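Local atomic coordinates of phosphate-specific transport system accessory protein PhoU homolog (Streptococcus pneumoniae, PDB entry 2I0M), a protein that probably helps to regulate phosphate uptake, and forms a homodimer that binds zinc ions. Residues 9-13 / 79-83; 23-28 / 127-131; 42-46 / 101-105; 119-123 / 186-190; 133-137 / 200-204. The contacts are given in a common frame with arbitrary orientation. Numbering follows the deposited sequence.

Interaction 1 of 5, residues 9-13 / 79-83; sequences LHELE and FVISI. With ZN (zinc ion), chain C.
Two helical segments pack side by side in nearly the same direction. Residues 9-13 belong to helix 5-35 and residues 79-83 to helix 74-105. The segment axes approach to 10.9 Å and cross at 18°. L9 CA lies 7.7 Å from V80 CA, and E13 CA lies 7.3 Å from I83 CA. This is the first and third helix of an up-down-up bundle, as expected of a PhoU domain.

F79 (chi1 t) points toward helix 5-35, and its ring packs there. Its CE2 lies 3.7 Å from L9 O and 4.2 Å from L12 CD1. E13 OE2 sits at the ring edge, 3.6 Å from F79 CE1. V80 CG2 meets L9 CD2 at 3.9 Å. I83, with chi1 and chi2 both m, sets CG2 3.6 Å from L12 CD2 and CD1 4.1 Å from E13 CA. C63 of helix 39-66 touches both L12 and I83.

On the outer side of helix 5-35, H10 (chi1 t) points away from the contact and binds zinc through NE2 at 2.2 Å. The polar atoms near the F79 ring are L9 O and E13 OE2. Neither makes a hydrogen bond across the segments, so the contact rests on apolar packing.

Interaction 2 of 5, residues 23-28 / 127-131; sequences VLETAS and LSMLA
This is apolar, antiparallel helix packing between the two PhoU repeats, near the centre of the chain. Residues 23-28 lie on helix 5-35 of the first repeat. Residues 127-131 lie on helix 117-136 of the second. Both segments are regular helix: A27 N bonds to V23 O at 3.1 Å and A131 N to L127 O at 3.0 Å. The axes come within 10.2 Å, and their directions differ by 168°. The register is set by L24 and L130, whose CA atoms are 6.7 Å apart.

L24 (chi1 t, chi2 p) makes the largest share of the first segment's contact. Its CD1 reaches to 3.5 Å from L127 O and 3.9 Å from L127 CD2, while its CD2 packs 3.9 Å from A131 CB. L130 has the same rotamer and points back. L130 CD2 lies 3.6 Å from both L24 CA and L24 CB, and 3.9 Å from V23 CG2. L127 (chi1 m, chi2 t) starts sideways, but its end turns inward. L127 CD2 lies 3.6 Å from A27 CB and 3.7 Å from S28 N. The small A27 leaves room for this methyl group.

F193 of helix 177-209 touches V23, A27 and L130, and M93 of helix 74-105 reaches L130. The arrangement is typical of the PhoU fold, in which two three-helix bundles pack lengthwise; in the second the middle helix is broken in two.

Interaction 3 of 5, residues 42-46 / 101-105; sequences AELII and AKAVL
Both segments are helical, and they run in roughly opposite directions. They join the second and third helices of the first PhoU repeat, which form an antiparallel pair in its three-helix bundle. Residues 42-46 lie on helix 39-66 and residues 101-105 on helix 74-105, towards its C-terminal end. The axes approach to 8.8 Å, with a signed crossing angle of -142°. A42 and A101 set the register, with their CA atoms only 4.5 Å apart. In the first segment I46 N bonds to A42 O at 3.0 Å. In the second, the bonds from V104 N and L105 N to A101 O are weak.

Alanine at the crossing lets the backbones come close. A42 CB lies 3.3 Å from A101 O and 3.9 Å from A101 CB. A42 CB also packs 3.9 Å from L105 CD2. I45 and I46 close in on A101 CB, through I45 CG2 at 3.8 Å and I46 CG1 at 3.9 Å.

The outer part is more open to solvent. K102 is exposed and extended, and its aliphatic stem packs against I46. I46 has chi1 m and chi2 t, which carries I46 CD1 to 3.7 Å from K102 CG and 3.6 Å from L105 CD1.

Interaction 4 of 5, residues 119-123 / 186-190; sequences LHQMG and IIGHL
The backbone comes first. Residues 119-123 of helix 117-136 and residues 186-190 of helix 177-209 are regular helix and run nearly parallel. Their axes approach to 10.7 Å and cross at 20°. L119 CA is 7.5 Å from I187 CA, and G123 CA is 6.9 Å from L190 CA. Inside each segment, G123 N bonds to L119 O at 2.9 Å and L190 N to I186 O at 3.1 Å.

Contacts between apolar side chains make up most of the interface. M122 has chi1 and chi2 both t and chi3 p, so its end folds back between two partners. M122 CE lies 3.2 Å from I187 CG2 and 3.3 Å from L190 CD1, which is tight packing. L119 meets the start of the other segment, with CD1 3.9 Å from I187 CG2 and CD2 4.2 Å from I186 CG2.

A second group is side chain on backbone. L190, with chi1 m and chi2 t, lays CD1 over helix 117-136. L190 CD1 is 4.1 Å from G123 N and 4.3 Å from L119 O, so it packs by the backbone there.

The pair is the first and last helix of the second PhoU repeat. Y158 of helix 152-168 touches M122, and Y159 touches I187. L34 of helix 5-35 meets L119 and I186, while I100 of helix 74-105 meets L190.

Interaction 5 of 5, residues 133-137 / 200-204; sequences LLVAF and ICERL
Residues 133-136 are helical, on helix 117-136, and residues 200-204 continue helix 177-209. L133 CA faces C201 CA at 7.5 Å, and F137 CA faces L204 CA at 7.3 Å, so the two segments run the same way. F137 N bonds to L133 O at 2.8 Å.

L133 (chi1 t, chi2 p) is a bump that fills the hollow between I200, C201 and L204. Its CD2 lies 3.8 Å from I200 CG2. Its CD1 lies 4.0 Å from C201 SG and 3.9 Å from L204 CD2. L204 pushes back into the space between L133 and F137. L204 CD1 sits over the F137 ring face, 4.1 Å from the ring centroid, in a CH-pi contact. L204 CD2 is 3.7 Å from F137 CD1. I200 CG2 takes the ring edge, 3.9 Å from F137 CE1.

The contact between the segments is apolar. R203, which takes no part in it, carries its charge to a salt bridge with E60 of the second subunit.

Interactions 1, 4 and 5 are fully buried, whereas 2 and 3 are partly buried. Interactions 4 and 5 join the same two helices, 117-136 and 177-209, with centres 21 Å apart. Interaction 1 is a similar near-parallel pairing in the first repeat. Interaction 3 is antiparallel within that repeat and has the closest axes given, thanks to alanines. Interaction 2 links the two repeats. Interactions 1 and 5 touch each other: E13 OE2 lies 3.4 Å from F137 CD2. Interactions 3 and 4 meet through A103 CB and I186 CG1 at 3.6 Å. Between the paired segments, aromatic rings take part only in 1 and 5. Aliphatic and methionine side chains serve the rest.

Interaction 1 of 5, residues 9-13 / 79-83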
# COMPACT_ATOMS: atom_id res chain seq x y z
N LEU A 9 -2.96 -25.27 10.08
CA LEU A 9 -3.51 -23.99 9.63
C LEU A 9 -3.76 -23.07 10.81
O LEU A 9 -3.37 -21.91 10.80
CB LEU A 9 -4.81 -24.20 8.84
CG LEU A 9 -4.71 -24.95 7.52
CD1 LEU A 9 -5.99 -24.75 6.70
CD2 LEU A 9 -3.50 -24.50 6.74
N HIS A 10 -4.42 -23.62 11.83
CA HIS A 10 -4.69 -22.89 13.06
C HIS A 10 -3.41 -22.33 13.67
O HIS A 10 -3.39 -21.18 14.10
CB HIS A 10 -5.41 -23.79 14.07
CG HIS A 10 -5.42 -23.21 15.44
ND1 HIS A 10 -6.29 -22.21 15.81
CD2 HIS A 10 -4.62 -23.43 16.51
CE1 HIS A 10 -6.05 -21.86 17.05
NE2 HIS A 10 -5.04 -22.59 17.50
N GLU A 11 -2.36 -23.15 13.69
CA GLU A 11 -1.05 -22.70 14.17
C GLU A 11 -0.45 -21.62 13.28
O GLU A 11 0.17 -20.69 13.78
CB GLU A 11 -0.09 -23.89 14.33
CG GLU A 11 -0.17 -24.54 15.72
CD GLU A 11 0.27 -26.00 15.74
OE1 GLU A 11 -0.06 -26.71 16.73
OE2 GLU A 11 0.95 -26.46 14.79
N LEU A 12 -0.64 -21.74 11.97
CA LEU A 12 -0.25 -20.69 11.03
C LEU A 12 -1.00 -19.38 11.30
O LEU A 12 -0.42 -18.30 11.24
CB LEU A 12 -0.49 -21.13 9.57
CG LEU A 12 0.31 -20.50 8.42
CD1 LEU A 12 -0.57 -20.36 7.18
CD2 LEU A 12 0.93 -19.16 8.77
N GLU A 13 -2.29 -19.48 11.59
CA GLU A 13 -3.04 -18.29 11.98
C GLU A 13 -2.48 -17.61 13.25
O GLU A 13 -2.49 -16.38 13.36
CB GLU A 13 -4.51 -18.62 12.17
CG GLU A 13 -5.37 -17.40 12.44
CD GLU A 13 -6.84 -17.69 12.23
OE1 GLU A 13 -7.41 -18.54 12.94
OE2 GLU A 13 -7.43 -17.05 11.33
N PHE A 79 -7.35 -19.49 2.49
CA PHE A 79 -6.83 -19.19 3.81
C PHE A 79 -5.34 -18.90 3.76
O PHE A 79 -4.92 -17.83 4.14
CB PHE A 79 -7.13 -20.28 4.84
CG PHE A 79 -6.51 -20.00 6.18
CD1 PHE A 79 -7.15 -19.16 7.09
CD2 PHE A 79 -5.28 -20.53 6.52
CE1 PHE A 79 -6.59 -18.88 8.32
CE2 PHE A 79 -4.70 -20.25 7.74
CZ PHE A 79 -5.36 -19.42 8.65
N VAL A 80 -4.55 -19.87 3.31
CA VAL A 80 -3.10 -19.72 3.21
C VAL A 80 -2.71 -18.49 2.35
O VAL A 80 -1.77 -17.76 2.68
CB VAL A 80 -2.44 -21.04 2.72
CG1 VAL A 80 -0.97 -20.86 2.44
CG2 VAL A 80 -2.64 -22.14 3.74
N ILE A 81 -3.46 -18.25 1.27
CA ILE A 81 -3.26 -17.08 0.40
C ILE A 81 -3.52 -15.78 1.18
O ILE A 81 -2.85 -14.78 0.99
CB ILE A 81 -4.15 -17.13 -0.87
CG1 ILE A 81 -3.71 -18.27 -1.81
CG2 ILE A 81 -4.14 -15.78 -1.62
CD1 ILE A 81 -4.63 -18.49 -3.05
N SER A 82 -4.51 -15.82 2.07
CA SER A 82 -4.86 -14.67 2.89
C SER A 82 -3.78 -14.34 3.93
O SER A 82 -3.54 -13.18 4.20
CB SER A 82 -6.20 -14.92 3.60
OG SER A 82 -7.24 -15.08 2.65
N ILE A 83 -3.17 -15.36 4.51
CA ILE A 83 -2.09 -15.18 5.47
C ILE A 83 -0.85 -14.59 4.76
O ILE A 83 -0.27 -13.62 5.23
CB ILE A 83 -1.75 -16.50 6.20
CG1 ILE A 83 -2.94 -17.02 7.03
CG2 ILE A 83 -0.46 -16.36 7.00
CD1 ILE A 83 -3.26 -16.30 8.36
ZN ZN C . -4.27 -22.74 19.53

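Interaction 2 of 5, residues 23-28 / 127-131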
# COMPACT_ATOMS: atom_id res chain seq x y z
N VAL A 23 3.17 -5.77 15.46
CA VAL A 23 2.98 -4.45 14.81
C VAL A 23 2.04 -3.49 15.53
O VAL A 23 2.19 -2.28 15.40
CB VAL A 23 2.81 -4.44 13.22
CG1 VAL A 23 2.76 -5.83 12.63
CG2 VAL A 23 1.68 -3.56 12.74
N LEU A 24 1.09 -4.03 16.31
CA LEU A 24 0.22 -3.19 17.15
C LEU A 24 1.02 -2.56 18.28
O LEU A 24 0.90 -1.37 18.53
CB LEU A 24 -0.99 -3.97 17.70
CG LEU A 24 -1.97 -3.16 18.57
CD1 LEU A 24 -2.62 -1.98 17.85
CD2 LEU A 24 -3.05 -4.05 19.19
N GLU A 25 1.86 -3.36 18.94
CA GLU A 25 2.78 -2.85 19.94
C GLU A 25 3.72 -1.76 19.42
O GLU A 25 3.89 -0.74 20.08
CB GLU A 25 3.59 -4.00 20.55
CG GLU A 25 2.76 -4.86 21.49
CD GLU A 25 3.46 -6.15 21.91
OE1 GLU A 25 4.58 -6.43 21.40
OE2 GLU A 25 2.89 -6.88 22.76
N THR A 26 4.32 -1.98 18.26
CA THR A 26 5.28 -0.98 17.75
C THR A 26 4.60 0.30 17.27
O THR A 26 5.19 1.37 17.35
CB THR A 26 6.34 -1.54 16.73
OG1 THR A 26 6.32 -0.77 15.53
CG2 THR A 26 6.10 -2.98 16.40
N ALA A 27 3.36 0.17 16.79
CA ALA A 27 2.54 1.32 16.44
C ALA A 27 2.25 2.15 17.68
O ALA A 27 2.42 3.38 17.69
CB ALA A 27 1.23 0.84 15.76
N SER A 28 1.80 1.46 18.73
CA SER A 28 1.61 2.04 20.06
C SER A 28 2.87 2.74 20.62
O SER A 28 2.80 3.90 21.05
CB SER A 28 1.10 0.96 21.01
OG SER A 28 1.13 1.47 22.33
N LEU A 127 -4.87 2.70 15.86
CA LEU A 127 -4.59 1.61 16.79
C LEU A 127 -5.80 0.71 17.02
O LEU A 127 -5.67 -0.51 16.98
CB LEU A 127 -4.11 2.15 18.13
CG LEU A 127 -2.71 2.78 18.17
CD1 LEU A 127 -2.36 3.11 19.63
CD2 LEU A 127 -1.67 1.84 17.58
N SER A 128 -6.97 1.29 17.25
CA SER A 128 -8.11 0.48 17.64
C SER A 128 -8.62 -0.33 16.45
O SER A 128 -9.11 -1.44 16.63
CB SER A 128 -9.21 1.31 18.30
OG SER A 128 -9.98 1.99 17.34
N MET A 129 -8.46 0.21 15.25
CA MET A 129 -8.74 -0.51 14.01
C MET A 129 -7.92 -1.80 13.93
O MET A 129 -8.48 -2.85 13.60
CB MET A 129 -8.46 0.37 12.78
CG MET A 129 -9.62 1.30 12.32
SD MET A 129 -9.09 2.51 11.03
CE MET A 129 -9.02 1.43 9.61
N LEU A 130 -6.62 -1.73 14.25
CA LEU A 130 -5.79 -2.94 14.22
C LEU A 130 -6.16 -3.91 15.33
O LEU A 130 -6.21 -5.12 15.11
CB LEU A 130 -4.30 -2.59 14.31
CG LEU A 130 -3.32 -3.76 14.22
CD1 LEU A 130 -3.55 -4.58 12.92
CD2 LEU A 130 -1.89 -3.27 14.28
N ALA A 131 -6.40 -3.39 16.53
CA ALA A 131 -6.77 -4.23 17.68
C ALA A 131 -8.09 -4.95 17.42
O ALA A 131 -8.23 -6.14 17.73
CB ALA A 131 -6.85 -3.38 18.94

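Interaction 3 of 5, residues 42-46 / 101-105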
# COMPACT_ATOMS: atom_id res chain seq x y z
N ALA A 42 12.35 6.07 19.71
CA ALA A 42 12.26 6.09 18.25
C ALA A 42 13.36 5.24 17.63
O ALA A 42 13.10 4.48 16.69
CB ALA A 42 12.32 7.52 17.73
N GLU A 43 14.59 5.36 18.16
CA GLU A 43 15.75 4.63 17.64
C GLU A 43 15.64 3.12 17.80
O GLU A 43 16.06 2.37 16.93
CB GLU A 43 17.05 5.12 18.29
CG GLU A 43 17.99 5.86 17.36
CD GLU A 43 19.45 5.47 17.55
OE1 GLU A 43 19.73 4.26 17.73
OE2 GLU A 43 20.34 6.36 17.50
N LEU A 44 15.10 2.68 18.94
CA LEU A 44 14.87 1.25 19.19
C LEU A 44 13.80 0.70 18.25
O LEU A 44 13.90 -0.44 17.79
CB LEU A 44 14.53 0.99 20.67
CG LEU A 44 15.49 1.52 21.76
CD1 LEU A 44 14.88 1.40 23.15
CD2 LEU A 44 16.90 0.88 21.72
N ILE A 45 12.79 1.51 17.94
CA ILE A 45 11.77 1.12 16.95
C ILE A 45 12.39 0.91 15.57
O ILE A 45 12.05 -0.05 14.85
CB ILE A 45 10.65 2.18 16.81
CG1 ILE A 45 9.78 2.21 18.08
CG2 ILE A 45 9.81 1.93 15.54
CD1 ILE A 45 9.17 3.57 18.36
N ILE A 46 13.27 1.83 15.19
CA ILE A 46 13.90 1.79 13.88
C ILE A 46 14.75 0.52 13.75
O ILE A 46 14.66 -0.20 12.76
CB ILE A 46 14.70 3.08 13.62
CG1 ILE A 46 13.75 4.29 13.57
CG2 ILE A 46 15.53 2.98 12.33
CD1 ILE A 46 14.44 5.63 13.76
N ALA A 101 8.76 6.99 13.68
CA ALA A 101 9.90 7.05 14.57
C ALA A 101 11.04 7.87 13.97
O ALA A 101 11.67 8.63 14.69
CB ALA A 101 10.36 5.64 14.95
N LYS A 102 11.28 7.73 12.66
CA LYS A 102 12.30 8.55 11.98
C LYS A 102 11.95 10.04 11.95
O LYS A 102 12.82 10.88 12.15
CB LYS A 102 12.55 8.06 10.55
CG LYS A 102 12.97 6.60 10.45
CD LYS A 102 13.34 6.25 9.02
CE LYS A 102 13.53 4.75 8.86
NZ LYS A 102 14.26 4.45 7.60
N ALA A 103 10.68 10.35 11.71
CA ALA A 103 10.22 11.74 11.74
C ALA A 103 10.38 12.37 13.13
O ALA A 103 10.60 13.57 13.24
CB ALA A 103 8.78 11.83 11.26
N VAL A 104 10.26 11.56 14.19
CA VAL A 104 10.45 12.01 15.57
C VAL A 104 11.89 12.45 15.82
O VAL A 104 12.13 13.32 16.64
CB VAL A 104 9.99 10.93 16.60
CG1 VAL A 104 10.47 11.26 18.02
CG2 VAL A 104 8.47 10.76 16.57
N LEU A 105 12.84 11.84 15.11
CA LEU A 105 14.26 12.19 15.23
C LEU A 105 14.57 13.52 14.53
O LEU A 105 15.59 14.15 14.82
CB LEU A 105 15.15 11.10 14.63
CG LEU A 105 15.06 9.65 15.11
CD1 LEU A 105 16.01 8.80 14.27
CD2 LEU A 105 15.40 9.54 16.58

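Interaction 4 of 5, residues 119-123 / 186-190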
# COMPACT_ATOMS: atom_id res chain seq x y z
N LEU A 119 -4.12 14.78 15.95
CA LEU A 119 -3.14 13.76 15.61
C LEU A 119 -3.21 12.54 16.54
O LEU A 119 -3.08 11.39 16.08
CB LEU A 119 -1.74 14.38 15.65
CG LEU A 119 -0.75 13.71 14.71
CD1 LEU A 119 0.17 14.74 14.07
CD2 LEU A 119 0.03 12.62 15.45
N HIS A 120 -3.38 12.80 17.84
CA HIS A 120 -3.60 11.78 18.87
C HIS A 120 -4.86 10.99 18.53
O HIS A 120 -4.90 9.78 18.72
CB HIS A 120 -3.77 12.43 20.28
CG HIS A 120 -2.50 12.98 20.87
ND1 HIS A 120 -2.42 13.43 22.17
CD2 HIS A 120 -1.26 13.12 20.34
CE1 HIS A 120 -1.19 13.85 22.42
NE2 HIS A 120 -0.47 13.67 21.32
N GLN A 121 -5.88 11.68 18.03
CA GLN A 121 -7.15 11.04 17.68
C GLN A 121 -7.03 10.16 16.45
O GLN A 121 -7.52 9.03 16.46
CB GLN A 121 -8.26 12.07 17.49
CG GLN A 121 -8.63 12.83 18.77
CD GLN A 121 -9.03 11.91 19.90
OE1 GLN A 121 -9.76 10.93 19.69
NE2 GLN A 121 -8.57 12.21 21.11
N MET A 122 -6.36 10.66 15.42
CA MET A 122 -6.07 9.88 14.22
C MET A 122 -5.28 8.65 14.63
O MET A 122 -5.51 7.55 14.11
CB MET A 122 -5.29 10.74 13.21
CG MET A 122 -4.92 10.05 11.89
SD MET A 122 -4.07 11.12 10.70
CE MET A 122 -2.70 11.66 11.64
N GLY A 123 -4.35 8.85 15.57
CA GLY A 123 -3.52 7.76 16.07
C GLY A 123 -4.31 6.70 16.83
O GLY A 123 -4.14 5.51 16.58
N ILE A 186 4.35 12.08 9.09
CA ILE A 186 3.72 11.34 10.16
C ILE A 186 2.26 11.00 9.84
O ILE A 186 1.83 9.86 9.99
CB ILE A 186 3.81 12.10 11.52
CG1 ILE A 186 5.23 12.00 12.07
CG2 ILE A 186 2.79 11.54 12.53
CD1 ILE A 186 5.60 13.09 13.05
N ILE A 187 1.51 12.00 9.39
CA ILE A 187 0.10 11.77 9.10
C ILE A 187 -0.09 10.90 7.85
O ILE A 187 -1.05 10.15 7.77
CB ILE A 187 -0.76 13.08 9.07
CG1 ILE A 187 -0.37 13.99 7.91
CG2 ILE A 187 -0.65 13.80 10.40
CD1 ILE A 187 -1.44 15.00 7.52
N GLY A 188 0.87 10.98 6.93
CA GLY A 188 0.91 10.10 5.77
C GLY A 188 1.20 8.65 6.15
O GLY A 188 0.68 7.72 5.53
N HIS A 189 2.04 8.47 7.17
CA HIS A 189 2.36 7.13 7.68
C HIS A 189 1.18 6.47 8.36
O HIS A 189 0.98 5.27 8.23
CB HIS A 189 3.56 7.16 8.62
CG HIS A 189 4.88 7.31 7.92
ND1 HIS A 189 5.27 6.48 6.90
CD2 HIS A 189 5.90 8.18 8.12
CE1 HIS A 189 6.47 6.85 6.47
NE2 HIS A 189 6.87 7.88 7.19
N LEU A 190 0.40 7.27 9.09
CA LEU A 190 -0.81 6.80 9.75
C LEU A 190 -1.89 6.49 8.75
O LEU A 190 -2.61 5.49 8.88
CB LEU A 190 -1.33 7.84 10.75
CG LEU A 190 -0.72 7.87 12.15
CD1 LEU A 190 -1.24 9.05 12.96
CD2 LEU A 190 -1.01 6.56 12.87

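Interaction 5 of 5, residues 133-137 / 200-204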
# COMPACT_ATOMS: atom_id res chain seq x y z
N LEU A 133 -9.24 -5.63 14.35
CA LEU A 133 -8.91 -6.58 13.30
C LEU A 133 -8.33 -7.88 13.87
O LEU A 133 -8.76 -8.96 13.50
CB LEU A 133 -7.96 -5.97 12.27
CG LEU A 133 -7.43 -6.90 11.16
CD1 LEU A 133 -8.59 -7.46 10.30
CD2 LEU A 133 -6.40 -6.22 10.28
N LEU A 134 -7.36 -7.76 14.77
CA LEU A 134 -6.75 -8.93 15.41
C LEU A 134 -7.73 -9.83 16.17
O LEU A 134 -7.59 -11.04 16.14
CB LEU A 134 -5.55 -8.54 16.29
CG LEU A 134 -4.44 -7.82 15.51
CD1 LEU A 134 -3.22 -7.66 16.39
CD2 LEU A 134 -4.07 -8.52 14.21
N VAL A 135 -8.71 -9.23 16.85
CA VAL A 135 -9.79 -10.00 17.49
C VAL A 135 -10.74 -10.60 16.42
O VAL A 135 -11.14 -11.76 16.52
CB VAL A 135 -10.61 -9.14 18.49
CG1 VAL A 135 -11.78 -9.91 19.07
CG2 VAL A 135 -9.71 -8.60 19.61
N ALA A 136 -11.11 -9.79 15.43
CA ALA A 136 -12.03 -10.21 14.37
C ALA A 136 -11.48 -11.31 13.45
O ALA A 136 -12.22 -12.14 12.96
CB ALA A 136 -12.47 -9.01 13.54
N PHE A 137 -10.16 -11.31 13.21
CA PHE A 137 -9.57 -12.16 12.17
C PHE A 137 -9.83 -13.68 12.35
O PHE A 137 -10.25 -14.33 11.39
CB PHE A 137 -8.08 -11.83 12.00
CG PHE A 137 -7.48 -12.39 10.75
CD1 PHE A 137 -7.18 -11.55 9.68
CD2 PHE A 137 -7.18 -13.75 10.64
CE1 PHE A 137 -6.62 -12.06 8.48
CE2 PHE A 137 -6.62 -14.28 9.44
CZ PHE A 137 -6.34 -13.42 8.37
N ILE A 200 -6.43 -5.70 4.68
CA ILE A 200 -6.47 -7.01 5.34
C ILE A 200 -7.92 -7.42 5.55
O ILE A 200 -8.28 -8.58 5.36
CB ILE A 200 -5.65 -7.07 6.66
CG1 ILE A 200 -4.17 -6.75 6.40
CG2 ILE A 200 -5.77 -8.46 7.30
CD1 ILE A 200 -3.36 -6.53 7.66
N CYS A 201 -8.75 -6.43 5.88
CA CYS A 201 -10.20 -6.55 5.92
C CYS A 201 -10.83 -7.12 4.64
O CYS A 201 -11.64 -8.03 4.71
CB CYS A 201 -10.84 -5.22 6.31
SG CYS A 201 -10.53 -4.72 8.04
N GLU A 202 -10.46 -6.58 3.48
CA GLU A 202 -10.94 -7.07 2.18
C GLU A 202 -10.53 -8.52 1.91
O GLU A 202 -11.31 -9.30 1.38
CB GLU A 202 -10.43 -6.20 1.03
CG GLU A 202 -10.86 -4.74 1.10
CD GLU A 202 -10.43 -3.93 -0.12
OE1 GLU A 202 -11.29 -3.32 -0.77
OE2 GLU A 202 -9.21 -3.90 -0.43
N ARG A 203 -9.31 -8.87 2.28
CA ARG A 203 -8.80 -10.24 2.22
C ARG A 203 -9.66 -11.19 3.06
O ARG A 203 -9.89 -12.34 2.69
CB ARG A 203 -7.35 -10.27 2.75
CG ARG A 203 -6.52 -11.44 2.28
CD ARG A 203 -5.89 -11.19 0.89
NE ARG A 203 -6.57 -11.98 -0.13
CZ ARG A 203 -6.13 -12.17 -1.37
NH1 ARG A 203 -4.98 -11.64 -1.79
NH2 ARG A 203 -6.86 -12.91 -2.20
N LEU A 204 -10.13 -10.68 4.19
CA LEU A 204 -11.04 -11.42 5.07
C LEU A 204 -12.40 -11.62 4.38
O LEU A 204 -13.00 -12.71 4.49
CB LEU A 204 -11.18 -10.68 6.40
CG LEU A 204 -11.23 -11.37 7.77
CD1 LEU A 204 -10.54 -12.74 7.78
CD2 LEU A 204 -10.62 -10.43 8.85